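Local coordinates for AceL NrdHF-1-1 Intein (Metagenome, PDB 6ZGQ), which probably excises itself from a precursor and joins the flanking sequences as a class 3 split intein, here in a linked, splice-inactive form, at residues 18-23 with 148-153; 32-37 with 43-48; 58-63 with 67-72; 76-79 with 84-87. One frame throughout, in Å; residues are numbered along the deposited sequence. Where two conformers were deposited one is given.

Contact 1. Residues 18-23 with 148-153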
loop_
_atom_site.group_PDB
_atom_site.type_symbol
_atom_site.label_atom_id
_atom_site.label_comp_id
_atom_site.label_asym_id
_atom_site.label_seq_id
_atom_site.Cartn_x
_atom_site.Cartn_y
_atom_site.Cartn_z
ATOM N N ALA A 18 -4.695 -8.884 14.569
ATOM C CA ALA A 18 -3.936 -9.985 15.185
ATOM C C ALA A 18 -2.428 -9.879 14.929
ATOM O O ALA A 18 -1.638 -10.301 15.776
ATOM C CB ALA A 18 -4.468 -11.322 14.698
ATOM N N GLY A 19 -2.029 -9.311 13.786
ATOM C CA GLY A 19 -0.605 -9.253 13.403
ATOM C C GLY A 19 -0.411 -8.801 11.968
ATOM O O GLY A 19 -1.251 -8.039 11.463
ATOM N N ASP A 20 0.668 -9.279 11.329
ATOM C CA ASP A 20 1.014 -8.949 9.931
ATOM C C ASP A 20 0.850 -10.201 9.057
ATOM O O ASP A 20 1.689 -11.101 9.120
ATOM C CB ASP A 20 2.452 -8.421 9.821
ATOM C CG ASP A 20 2.649 -7.089 10.512
ATOM O OD1 ASP A 20 1.696 -6.282 10.561
ATOM O OD2 ASP A 20 3.769 -6.859 11.005
ATOM N N LYS A 21 -0.216 -10.220 8.245
ATOM C CA LYS A 21 -0.681 -11.404 7.504
ATOM C C LYS A 21 -0.366 -11.255 6.020
ATOM O O LYS A 21 -0.698 -10.219 5.420
ATOM C CB LYS A 21 -2.199 -11.574 7.693
ATOM C CG LYS A 21 -2.778 -12.906 7.221
ATOM C CD LYS A 21 -4.233 -13.063 7.649
ATOM C CE LYS A 21 -4.660 -14.518 7.679
ATOM N NZ LYS A 21 -6.042 -14.686 8.196
ATOM N N ASN A 22 0.261 -12.291 5.452
ATOM C CA ASN A 22 0.551 -12.397 4.011
ATOM C C ASN A 22 -0.733 -12.086 3.239
ATOM O O ASN A 22 -1.779 -12.670 3.538
ATOM C CB ASN A 22 1.084 -13.794 3.666
ATOM C CG ASN A 22 2.357 -14.130 4.420
ATOM O OD1 ASN A 22 3.153 -13.248 4.719
ATOM N ND2 ASN A 22 2.553 -15.405 4.728
ATOM N N ILE A 23 -0.660 -11.133 2.305
ATOM C CA ILE A 23 -1.847 -10.627 1.598
ATOM C C ILE A 23 -2.614 -11.782 0.939
ATOM O O ILE A 23 -3.844 -11.771 0.956
ATOM C CB ILE A 23 -1.505 -9.494 0.596
ATOM C CG1 ILE A 23 -2.789 -8.874 0.016
ATOM C CG2 ILE A 23 -0.570 -9.997 -0.506
ATOM C CD1 ILE A 23 -2.600 -7.496 -0.578
ATOM N N GLY A 148 9.916 -4.687 8.515
ATOM C CA GLY A 148 8.999 -4.379 9.611
ATOM C C GLY A 148 8.386 -2.990 9.536
ATOM O O GLY A 148 7.681 -2.617 10.452
ATOM N N ASN A 149 8.631 -2.242 8.451
ATOM C CA ASN A 149 8.111 -0.870 8.283
ATOM C C ASN A 149 6.688 -0.928 7.736
ATOM O O ASN A 149 6.438 -1.677 6.782
ATOM C CB ASN A 149 8.980 -0.039 7.327
ATOM C CG ASN A 149 10.437 0.010 7.734
ATOM O OD1 ASN A 149 11.317 -0.367 6.959
ATOM N ND2 ASN A 149 10.702 0.470 8.948
ATOM N N ARG A 150 5.782 -0.146 8.331
ATOM C CA ARG A 150 4.373 -0.074 7.923
ATOM C C ARG A 150 4.138 1.240 7.162
ATOM O O ARG A 150 4.752 2.259 7.496
ATOM C CB ARG A 150 3.454 -0.224 9.150
ATOM C CG ARG A 150 3.666 -1.551 9.862
ATOM C CD ARG A 150 2.633 -1.909 10.918
ATOM N NE ARG A 150 2.970 -3.236 11.427
ATOM C CZ ARG A 150 3.948 -3.498 12.292
ATOM N NH1 ARG A 150 4.697 -2.525 12.806
ATOM N NH2 ARG A 150 4.174 -4.755 12.657
ATOM N N SER A 151 3.309 1.178 6.113
ATOM C CA SER A 151 2.959 2.328 5.259
ATOM C C SER A 151 1.547 2.154 4.710
ATOM O O SER A 151 1.022 1.032 4.727
ATOM C CB SER A 151 3.959 2.479 4.110
ATOM O OG SER A 151 3.996 1.323 3.281
ATOM N N VAL A 152 0.943 3.257 4.252
ATOM C CA VAL A 152 -0.427 3.268 3.703
ATOM C C VAL A 152 -0.306 3.029 2.194
ATOM O O VAL A 152 0.562 3.631 1.555
ATOM C CB VAL A 152 -1.156 4.606 4.018
ATOM C CG1 VAL A 152 -2.508 4.721 3.320
ATOM C CG2 VAL A 152 -1.336 4.775 5.525
ATOM N N THR A 153 -1.128 2.122 1.659
ATOM C CA THR A 153 -1.187 1.834 0.216
ATOM C C THR A 153 -2.657 1.797 -0.220
ATOM O O THR A 153 -3.530 1.595 0.631
ATOM C CB THR A 153 -0.464 0.515 -0.122
ATOM O OG1 THR A 153 -0.144 0.519 -1.513
ATOM C CG2 THR A 153 -1.313 -0.713 0.217
#

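Contact 2. Residues 32-37 with 43-48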
loop_
_atom_site.group_PDB
_atom_site.type_symbol
_atom_site.label_atom_id
_atom_site.label_comp_id
_atom_site.label_asym_id
_atom_site.label_seq_id
_atom_site.Cartn_x
_atom_site.Cartn_y
_atom_site.Cartn_z
ATOM N N VAL A 32 -8.653 -5.851 8.899
ATOM C CA VAL A 32 -7.507 -5.168 8.275
ATOM C C VAL A 32 -7.440 -3.732 8.785
ATOM O O VAL A 32 -8.487 -3.077 8.877
ATOM C CB VAL A 32 -7.647 -5.175 6.727
ATOM C CG1 VAL A 32 -6.570 -4.335 6.051
ATOM C CG2 VAL A 32 -7.617 -6.604 6.195
ATOM N N LEU A 33 -6.231 -3.260 9.111
ATOM C CA LEU A 33 -6.013 -1.853 9.499
ATOM C C LEU A 33 -6.160 -0.989 8.247
ATOM O O LEU A 33 -5.279 -1.021 7.370
ATOM C CB LEU A 33 -4.626 -1.661 10.128
ATOM C CG LEU A 33 -4.344 -0.263 10.694
ATOM C CD1 LEU A 33 -5.369 0.112 11.755
ATOM C CD2 LEU A 33 -2.936 -0.170 11.256
ATOM N N GLN A 34 -7.289 -0.276 8.150
ATOM C CA GLN A 34 -7.556 0.654 7.048
ATOM C C GLN A 34 -7.202 2.064 7.509
ATOM O O GLN A 34 -7.085 2.301 8.717
ATOM C CB GLN A 34 -9.011 0.552 6.554
ATOM C CG GLN A 34 -10.066 1.133 7.482
ATOM C CD GLN A 34 -11.316 1.528 6.732
ATOM O OE1 GLN A 34 -11.718 0.862 5.780
ATOM N NE2 GLN A 34 -11.932 2.626 7.143
ATOM N N PHE A 35 -6.998 2.952 6.532
ATOM C CA PHE A 35 -6.771 4.391 6.714
ATOM C C PHE A 35 -7.827 5.110 5.861
ATOM O O PHE A 35 -7.876 4.912 4.639
ATOM C CB PHE A 35 -5.342 4.742 6.276
ATOM C CG PHE A 35 -4.970 6.200 6.419
ATOM C CD1 PHE A 35 -4.726 6.755 7.665
ATOM C CD2 PHE A 35 -4.817 7.000 5.295
ATOM C CE1 PHE A 35 -4.355 8.084 7.791
ATOM C CE2 PHE A 35 -4.451 8.330 5.413
ATOM C CZ PHE A 35 -4.225 8.875 6.663
ATOM N N ASP A 36 -8.690 5.896 6.511
ATOM C CA ASP A 36 -9.772 6.610 5.815
ATOM C C ASP A 36 -9.172 7.862 5.162
ATOM O O ASP A 36 -8.607 8.704 5.867
ATOM C CB ASP A 36 -10.909 6.959 6.778
ATOM C CG ASP A 36 -12.079 7.598 6.072
ATOM O OD1 ASP A 36 -11.988 8.804 5.767
ATOM O OD2 ASP A 36 -13.064 6.884 5.794
ATOM N N MET A 37 -9.263 7.950 3.828
ATOM C CA MET A 37 -8.640 9.032 3.048
ATOM C C MET A 37 -9.290 10.388 3.339
ATOM O O MET A 37 -8.613 11.416 3.241
ATOM C CB MET A 37 -8.715 8.739 1.546
ATOM C CG MET A 37 -7.787 7.631 1.084
ATOM S SD MET A 37 -8.066 7.243 -0.650
ATOM C CE MET A 37 -7.273 8.642 -1.440
ATOM N N SER A 43 -8.691 2.476 11.465
ATOM C CA SER A 43 -9.649 1.540 12.086
ATOM C C SER A 43 -9.499 0.153 11.458
ATOM O O SER A 43 -8.923 0.054 10.369
ATOM C CB SER A 43 -11.088 2.047 11.937
ATOM O OG SER A 43 -11.426 2.287 10.581
ATOM N N TYR A 44 -9.962 -0.891 12.159
ATOM C CA TYR A 44 -9.992 -2.263 11.627
ATOM C C TYR A 44 -11.383 -2.511 11.006
ATOM O O TYR A 44 -12.406 -2.247 11.650
ATOM C CB TYR A 44 -9.639 -3.305 12.705
ATOM C CG TYR A 44 -8.281 -3.093 13.336
ATOM C CD1 TYR A 44 -7.126 -3.585 12.737
ATOM C CD2 TYR A 44 -8.148 -2.388 14.527
ATOM C CE1 TYR A 44 -5.882 -3.386 13.306
ATOM C CE2 TYR A 44 -6.906 -2.192 15.108
ATOM C CZ TYR A 44 -5.775 -2.694 14.494
ATOM O OH TYR A 44 -4.539 -2.501 15.057
ATOM N N THR A 45 -11.398 -2.972 9.753
ATOM C CA THR A 45 -12.624 -3.282 8.994
ATOM C C THR A 45 -12.379 -4.574 8.207
ATOM O O THR A 45 -11.226 -4.927 7.975
ATOM C CB THR A 45 -12.961 -2.169 7.976
ATOM O OG1 THR A 45 -11.835 -1.985 7.111
ATOM C CG2 THR A 45 -13.295 -0.840 8.659
ATOM N N ASN A 46 -13.456 -5.263 7.824
ATOM C CA ASN A 46 -13.377 -6.453 6.959
ATOM C C ASN A 46 -13.214 -5.966 5.517
ATOM O O ASN A 46 -13.867 -5.002 5.110
ATOM C CB ASN A 46 -14.612 -7.349 7.133
ATOM C CG ASN A 46 -14.780 -7.825 8.559
ATOM O OD1 ASN A 46 -14.071 -8.719 9.023
ATOM N ND2 ASN A 46 -15.704 -7.207 9.273
ATOM N N PRO A 47 -12.309 -6.596 4.738
ATOM C CA PRO A 47 -12.291 -6.344 3.293
ATOM C C PRO A 47 -13.629 -6.774 2.689
ATOM O O PRO A 47 -14.216 -7.737 3.186
ATOM C CB PRO A 47 -11.150 -7.229 2.761
ATOM C CG PRO A 47 -10.401 -7.723 3.956
ATOM C CD PRO A 47 -11.274 -7.547 5.168
ATOM N N THR A 48 -14.096 -6.055 1.660
ATOM C CA THR A 48 -15.342 -6.367 0.938
ATOM C C THR A 48 -15.051 -7.174 -0.341
ATOM O O THR A 48 -15.961 -7.802 -0.875
ATOM C CB THR A 48 -16.124 -5.088 0.577
ATOM O OG1 THR A 48 -15.315 -4.283 -0.281
ATOM C CG2 THR A 48 -16.506 -4.300 1.834
HETATM O O HOH W 1 -10.902 4.822 9.565
#

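Contact 3. Residues 58-63 with 67-72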
loop_
_atom_site.group_PDB
_atom_site.type_symbol
_atom_site.label_atom_id
_atom_site.label_comp_id
_atom_site.label_asym_id
_atom_site.label_seq_id
_atom_site.Cartn_x
_atom_site.Cartn_y
_atom_site.Cartn_z
ATOM N N ILE A 58 6.123 -4.798 -12.492
ATOM C CA ILE A 58 6.034 -4.317 -11.107
ATOM C C ILE A 58 6.672 -2.928 -11.027
ATOM O O ILE A 58 7.627 -2.661 -11.779
ATOM C CB ILE A 58 6.740 -5.321 -10.153
ATOM C CG1 ILE A 58 6.237 -5.194 -8.717
ATOM C CG2 ILE A 58 8.259 -5.191 -10.227
ATOM C CD1 ILE A 58 6.541 -6.416 -7.889
ATOM N N TYR A 59 6.100 -2.075 -10.163
ATOM C CA TYR A 59 6.668 -0.780 -9.725
ATOM C C TYR A 59 7.096 -0.928 -8.264
ATOM O O TYR A 59 6.235 -1.166 -7.396
ATOM C CB TYR A 59 5.645 0.355 -9.849
ATOM C CG TYR A 59 5.555 0.871 -11.254
ATOM C CD1 TYR A 59 4.794 0.206 -12.205
ATOM C CD2 TYR A 59 6.271 1.994 -11.648
ATOM C CE1 TYR A 59 4.717 0.664 -13.506
ATOM C CE2 TYR A 59 6.207 2.455 -12.952
ATOM C CZ TYR A 59 5.434 1.782 -13.878
ATOM O OH TYR A 59 5.369 2.245 -15.164
ATOM N N HIS A 60 8.413 -0.831 -8.038
ATOM C CA HIS A 60 9.049 -0.960 -6.721
ATOM C C HIS A 60 9.461 0.433 -6.250
ATOM O O HIS A 60 10.394 1.022 -6.816
ATOM C CB HIS A 60 10.258 -1.914 -6.778
ATOM C CG HIS A 60 10.935 -2.107 -5.458
ATOM N ND1 HIS A 60 12.259 -2.469 -5.348
ATOM C CD2 HIS A 60 10.475 -1.970 -4.192
ATOM C CE1 HIS A 60 12.585 -2.557 -4.070
ATOM N NE2 HIS A 60 11.518 -2.264 -3.347
ATOM N N PHE A 61 8.709 0.954 -5.271
ATOM C CA PHE A 61 8.995 2.214 -4.565
ATOM C C PHE A 61 9.860 1.875 -3.340
ATOM O O PHE A 61 9.457 1.009 -2.570
ATOM C CB PHE A 61 7.680 2.877 -4.114
ATOM C CG PHE A 61 6.795 3.346 -5.243
ATOM C CD1 PHE A 61 5.978 2.456 -5.926
ATOM C CD2 PHE A 61 6.763 4.682 -5.603
ATOM C CE1 PHE A 61 5.157 2.891 -6.952
ATOM C CE2 PHE A 61 5.952 5.121 -6.634
ATOM C CZ PHE A 61 5.147 4.223 -7.312
ATOM N N GLU A 62 11.027 2.517 -3.182
ATOM C CA GLU A 62 11.970 2.213 -2.086
ATOM C C GLU A 62 12.714 3.470 -1.615
ATOM O O GLU A 62 13.384 4.132 -2.414
ATOM C CB GLU A 62 12.987 1.134 -2.500
ATOM C CG GLU A 62 13.876 0.668 -1.344
ATOM C CD GLU A 62 14.805 -0.487 -1.684
ATOM O OE1 GLU A 62 15.027 -0.769 -2.878
ATOM O OE2 GLU A 62 15.327 -1.120 -0.741
ATOM N N GLY A 63 12.602 3.776 -0.321
ATOM C CA GLY A 63 13.404 4.830 0.312
ATOM C C GLY A 63 12.862 5.218 1.675
ATOM O O GLY A 63 11.643 5.259 1.843
ATOM N N ASP A 67 8.709 0.940 1.497
ATOM C CA ASP A 67 8.920 -0.074 0.443
ATOM C C ASP A 67 7.571 -0.673 0.050
ATOM O O ASP A 67 6.914 -1.281 0.901
ATOM C CB ASP A 67 9.869 -1.188 0.909
ATOM C CG ASP A 67 10.431 -2.014 -0.247
ATOM O OD1 ASP A 67 9.646 -2.682 -0.954
ATOM O OD2 ASP A 67 11.659 -1.980 -0.451
ATOM N N GLN A 68 7.172 -0.473 -1.213
ATOM C CA GLN A 68 5.968 -1.083 -1.802
ATOM C C GLN A 68 6.324 -1.651 -3.188
ATOM O O GLN A 68 7.076 -1.015 -3.942
ATOM C CB GLN A 68 4.821 -0.063 -1.872
ATOM C CG GLN A 68 4.383 0.405 -0.489
ATOM C CD GLN A 68 3.103 1.211 -0.479
ATOM O OE1 GLN A 68 2.472 1.445 -1.513
ATOM N NE2 GLN A 68 2.710 1.644 0.712
ATOM N N LYS A 69 5.828 -2.863 -3.463
ATOM C CA LYS A 69 5.987 -3.561 -4.741
ATOM C C LYS A 69 4.565 -3.789 -5.276
ATOM O O LYS A 69 3.809 -4.592 -4.713
ATOM C CB LYS A 69 6.778 -4.865 -4.532
ATOM C CG LYS A 69 8.192 -4.629 -4.001
ATOM C CD LYS A 69 8.991 -5.913 -3.833
ATOM C CE LYS A 69 10.288 -5.680 -3.073
ATOM N NZ LYS A 69 10.080 -5.695 -1.598
ATOM N N VAL A 70 4.202 -3.036 -6.316
ATOM C CA VAL A 70 2.812 -2.890 -6.754
ATOM C C VAL A 70 2.698 -3.067 -8.283
ATOM O O VAL A 70 3.708 -2.942 -8.997
ATOM C CB VAL A 70 2.266 -1.513 -6.287
ATOM C CG1 VAL A 70 2.573 -1.285 -4.808
ATOM C CG2 VAL A 70 2.842 -0.367 -7.111
ATOM N N SER A 71 1.485 -3.375 -8.757
ATOM C CA SER A 71 1.172 -3.446 -10.194
ATOM C C SER A 71 1.147 -2.033 -10.790
ATOM O O SER A 71 0.990 -1.061 -10.059
ATOM C CB SER A 71 -0.176 -4.137 -10.412
ATOM O OG SER A 71 -0.173 -5.429 -9.833
ATOM N N PRO A 72 1.308 -1.905 -12.122
ATOM C CA PRO A 72 1.275 -0.589 -12.775
ATOM C C PRO A 72 0.084 0.320 -12.406
ATOM O O PRO A 72 0.293 1.523 -12.238
ATOM C CB PRO A 72 1.231 -0.941 -14.264
ATOM C CG PRO A 72 1.944 -2.251 -14.349
ATOM C CD PRO A 72 1.576 -2.986 -13.088
HETATM O O HOH W 2 13.588 -2.275 1.368
#

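Contact 4. Residues 76-79 with 84-87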
loop_
_atom_site.group_PDB
_atom_site.type_symbol
_atom_site.label_atom_id
_atom_site.label_comp_id
_atom_site.label_asym_id
_atom_site.label_seq_id
_atom_site.Cartn_x
_atom_site.Cartn_y
_atom_site.Cartn_z
ATOM N N MET A 76 -1.416 4.433 -5.538
ATOM C CA MET A 76 -0.461 4.940 -4.547
ATOM C C MET A 76 -1.155 6.064 -3.787
ATOM O O MET A 76 -1.870 6.858 -4.409
ATOM C CB MET A 76 0.819 5.444 -5.218
ATOM C CG MET A 76 1.558 4.364 -5.992
ATOM S SD MET A 76 1.968 2.946 -4.957
ATOM C CE MET A 76 3.270 3.648 -3.946
ATOM N N ILE A 77 -0.979 6.075 -2.460
ATOM C CA ILE A 77 -1.630 7.011 -1.535
ATOM C C ILE A 77 -0.530 7.911 -0.968
ATOM O O ILE A 77 0.499 7.409 -0.498
ATOM C CB ILE A 77 -2.386 6.246 -0.414
ATOM C CG1 ILE A 77 -3.449 5.306 -1.015
ATOM C CG2 ILE A 77 -3.021 7.200 0.593
ATOM C CD1 ILE A 77 -4.565 5.991 -1.783
ATOM N N TYR A 78 -0.727 9.227 -1.084
ATOM C CA TYR A 78 0.225 10.223 -0.590
ATOM C C TYR A 78 -0.575 11.396 -0.032
ATOM O O TYR A 78 -1.772 11.506 -0.335
ATOM C CB TYR A 78 1.184 10.652 -1.711
ATOM C CG TYR A 78 0.528 11.264 -2.924
ATOM C CD1 TYR A 78 0.036 10.468 -3.948
ATOM C CD2 TYR A 78 0.416 12.641 -3.055
ATOM C CE1 TYR A 78 -0.557 11.028 -5.065
ATOM C CE2 TYR A 78 -0.181 13.212 -4.166
ATOM C CZ TYR A 78 -0.663 12.399 -5.171
ATOM O OH TYR A 78 -1.257 12.947 -6.280
ATOM N N GLU A 79 0.080 12.214 0.798
ATOM C CA GLU A 79 -0.455 13.489 1.286
ATOM C C GLU A 79 0.178 14.609 0.455
ATOM O O GLU A 79 1.375 14.527 0.135
ATOM C CB GLU A 79 -0.147 13.685 2.781
ATOM C CG GLU A 79 -0.881 14.880 3.381
ATOM C CD GLU A 79 -0.650 15.093 4.866
ATOM O OE1 GLU A 79 -0.004 14.246 5.523
ATOM O OE2 GLU A 79 -1.131 16.129 5.378
ATOM N N ILE A 84 -5.398 13.933 1.512
ATOM C CA ILE A 84 -4.922 12.600 1.092
ATOM C C ILE A 84 -5.378 12.372 -0.357
ATOM O O ILE A 84 -6.590 12.436 -0.634
ATOM C CB ILE A 84 -5.464 11.472 2.008
ATOM C CG1 ILE A 84 -5.074 11.708 3.478
ATOM C CG2 ILE A 84 -4.979 10.108 1.537
ATOM C CD1 ILE A 84 -3.582 11.687 3.765
ATOM N N LYS A 85 -4.397 12.124 -1.240
ATOM C CA LYS A 85 -4.561 12.002 -2.702
ATOM C C LYS A 85 -4.167 10.588 -3.140
ATOM O O LYS A 85 -3.442 9.900 -2.404
ATOM C CB LYS A 85 -3.647 13.006 -3.438
ATOM C CG LYS A 85 -3.740 14.461 -2.980
ATOM C CD LYS A 85 -4.856 15.240 -3.661
ATOM C CE LYS A 85 -4.714 16.737 -3.429
ATOM N NZ LYS A 85 -3.811 17.390 -4.415
ATOM N N GLU A 86 -4.631 10.191 -4.331
ATOM C CA GLU A 86 -4.263 8.923 -4.974
ATOM C C GLU A 86 -3.714 9.200 -6.379
ATOM O O GLU A 86 -4.023 10.244 -6.972
ATOM C CB GLU A 86 -5.473 7.979 -5.069
ATOM C CG GLU A 86 -6.689 8.629 -5.711
ATOM C CD GLU A 86 -7.838 7.666 -5.892
ATOM O OE1 GLU A 86 -7.734 6.768 -6.754
ATOM O OE2 GLU A 86 -8.842 7.808 -5.165
ATOM N N CYS A 87 -2.894 8.264 -6.874
ATOM C CA CYS A 87 -2.311 8.267 -8.232
ATOM C C CYS A 87 -1.905 6.830 -8.580
ATOM O O CYS A 87 -1.385 6.128 -7.702
ATOM C CB CYS A 87 -1.078 9.177 -8.290
ATOM S SG CYS A 87 -0.364 9.402 -9.936
#

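Contact 1. Residues 18-23 with 148-153
Asp20 and Arg150 reach across from separate strands and meet in a salt bridge, which is all that joins 18-23 to 148-153. The shorter arm, Arg150 NH2 to Asp20 OD2 at 2.7 Å, is bent (138° at the hydrogen). The acid takes this N-H on the syn lone pair of OD2, although the oxygen is tilted out of the guanidinium plane. The second arm, from Arg150 NE to Asp20 OD1, is weak at 3.4 Å but fairly straight. Arginine thus offers the side of its guanidinium that carries NE and NH2, and the carboxylate sits at that edge.

Arg150 has CG anti to the carbonyl carbon (chi1 -60°) and runs extended from CG to NE, where the guanidinium is turned about the last torsion. The two side chains cross at about a right angle, while the carboxylate and guanidinium planes differ by only 36°.

Neutral hydrogen bonds steady the acid: OD1 is also bonded to Thr15 OG1 and, weakly, to Thr144 OG1. An alanine in place of Asp20 would probably leave the Arg150 guanidinium without its carboxylate and less firmly fixed in its rotation, and Thr15 without its acceptor.

The backbones make no bond here; the nearest CA atoms, of Asp20 and Gly148, are 9.2 Å apart. Strands 13-15 and 140-144 lie between, each pairing with one of the two bridged strands, and Arg150 rests on Thr15, Val142 and Thr144. A charged pair at the protein surface spanning two intervening strands of a curled antiparallel sheet suits the all-beta, horseshoe-like Hint fold of inteins.

Contact 2. Residues 32-37 with 43-48
Val32, Leu33 and Gln34 pair with Thr45, Tyr44 and Ser43 in an antiparallel hairpin whose short strands are strongly twisted, 122° between their directions. Two hydrogen-bonded pairs close it, Val32 with Thr45 and Gln34 with Ser43; Gln34 N to Ser43 O is the shortest link at 2.8 Å.

On one face Leu33 CD1 lies over the Tyr44 ring, 4.0 Å from its centroid and displaced toward the rim, a CH-pi contact, while Leu33 CB touches CE1.

The other face, carrying Gln34, Ser43 and Thr45, is mostly polar. Gln34 CG is wedged between the backbone N and the carbonyl carbon (chi1 72°), which turns the amide over Thr45. Gly138 N bonds OE1, and in the modelled conformer of Thr45 its OG1 also donates to Gln34 OE1 at 3.1 Å, from above the carbonyl plane. Water 1 links Ser43 OG, at 2.8 Å, to Gln34 NE2 by a weak bond. Val32 CG2, in its modelled conformer, packs on Pro47 CG at 3.7 Å.

A leucine in place of Gln34 would probably leave Gly138 N, and perhaps Thr45 OG1, without an acceptor. That buried amide thus ties strand 32-35 to the Gly138 loop and, less surely, to its partner strand.

Contact 3. Residues 58-63 with 67-72
His60 is held at its edge by Asp67, its diagonal neighbour, and overlain on one face by Lys69, its direct partner. His60 NE2 donates to Asp67 OD2 at 2.9 Å, nearly straight at 169°. The oxygen lies in the ring plane, yet the ring nitrogen meets the carboxylate on its syn side but well out of its plane, ring and carboxylate planes being 44° apart. With His60 CG anti to its own N (chi1 -179°), the imidazole runs alongside Lys69 in the same direction. CE of the lysine sits 3.9 Å from the ring centroid as a CH-pi partner.

The lysine bends at its last torsion and brings NZ back to Asp67 OD1 at 3.1 Å, approaching from above the carboxylate plane; it also forms a salt bridge to Glu146. Glu62 lies beside Asp67, and their OE2 and OD2 are 3.8 Å apart. Water 2 donates to both of these oxygens, bridging the two acids.

On the opposite face of the hairpin the contacts are apolar. Val70 CG2 sits at the edge of the Phe61 ring, 4.0 Å from CE1, and also touches Tyr59 CB. Tyr59 CE1 reaches Pro72 CB.

Backbone bonds pair Tyr59 with Val70 and Phe61 with Gln68, closing the hairpin of strands 57-63 and 66-70; strand 119-125 flanks 57-63 on its other side in a three-stranded antiparallel sheet.

The chemistry is that of a shared carboxylate: Asp67 accepts from imidazole, ammonium and water together, and Lys69 probably offsets the negative charge gathered where Glu62 and Asp67 come close.

Contact 4. Residues 76-79 with 84-87
Strands 75-80 and 83-88 form a beta hairpin, in which Met76 faces Cys87 and Tyr78 faces Lys85 as hydrogen-bonded pairs, with Ile77-Glu86 and Glu79-Ile84 as non-hydrogen-bonded ones. The two shortest bonds are Met76 N to Cys87 O, 2.7 Å, and Lys85 N to Tyr78 O, 2.8 Å, and the strands are twisted to 146°.

Tyr78 does most of the side-chain work. Its CG stands between backbone N and carbonyl carbon (chi1 60°), which lays the ring across the second strand. Lys85 CB comes down on one face, 3.8 Å from the centroid and displaced toward the rim, in a CH-pi contact. Meanwhile Cys87 CB meets the ring edge 3.8 Å from CE1. Phe92 adds an edge-to-face ring contact, and the far end of Lys85 leads off to Gln80 OE1.

The face carrying Ile77 and Ile84 is greasy at the centre and charged around it. Ile77 CG2 and Ile84 CG2 touch at 3.6 Å, Ile77 CD1 packs on Glu86 CB at 3.9 Å, and Ile84 CD1 lies on Glu79 CB. The carboxylates pair outside the hairpin segments: Glu79 with Arg112 and Lys40, Glu86 with Arg75.

Ile101 of strand 98-104 lies against both isoleucines. The pairing is that of a regular antiparallel beta hairpin, here continued by strand 98-104 into the large curled sheet, consistent with the all-beta fold of inteins.

Overall arrangement
Contact 1 closes a long loop of chain that holds the other three. Its strand 150-154 is the hub: Thr153 OG1 probably bonds Gln68 OE1 (2.8 Å) of contact 3, Val152 CG1 packs on Phe35 CD2 (3.8 Å) of contact 2, and Thr153 C touches Ile77 CG1 of contact 4. Contacts 2 and 4 meet through Met37 and Phe35, contacts 3 and 4 through Met76 against Phe61, Gln68 and Val70. Contacts 2 and 3 stay apart, nearest atoms about 10 Å. Thr153 OG1 also bonds His74, which with Ser71 probably belongs to the conserved intein block B, suggesting that contacts 1 and 3 border the splicing site.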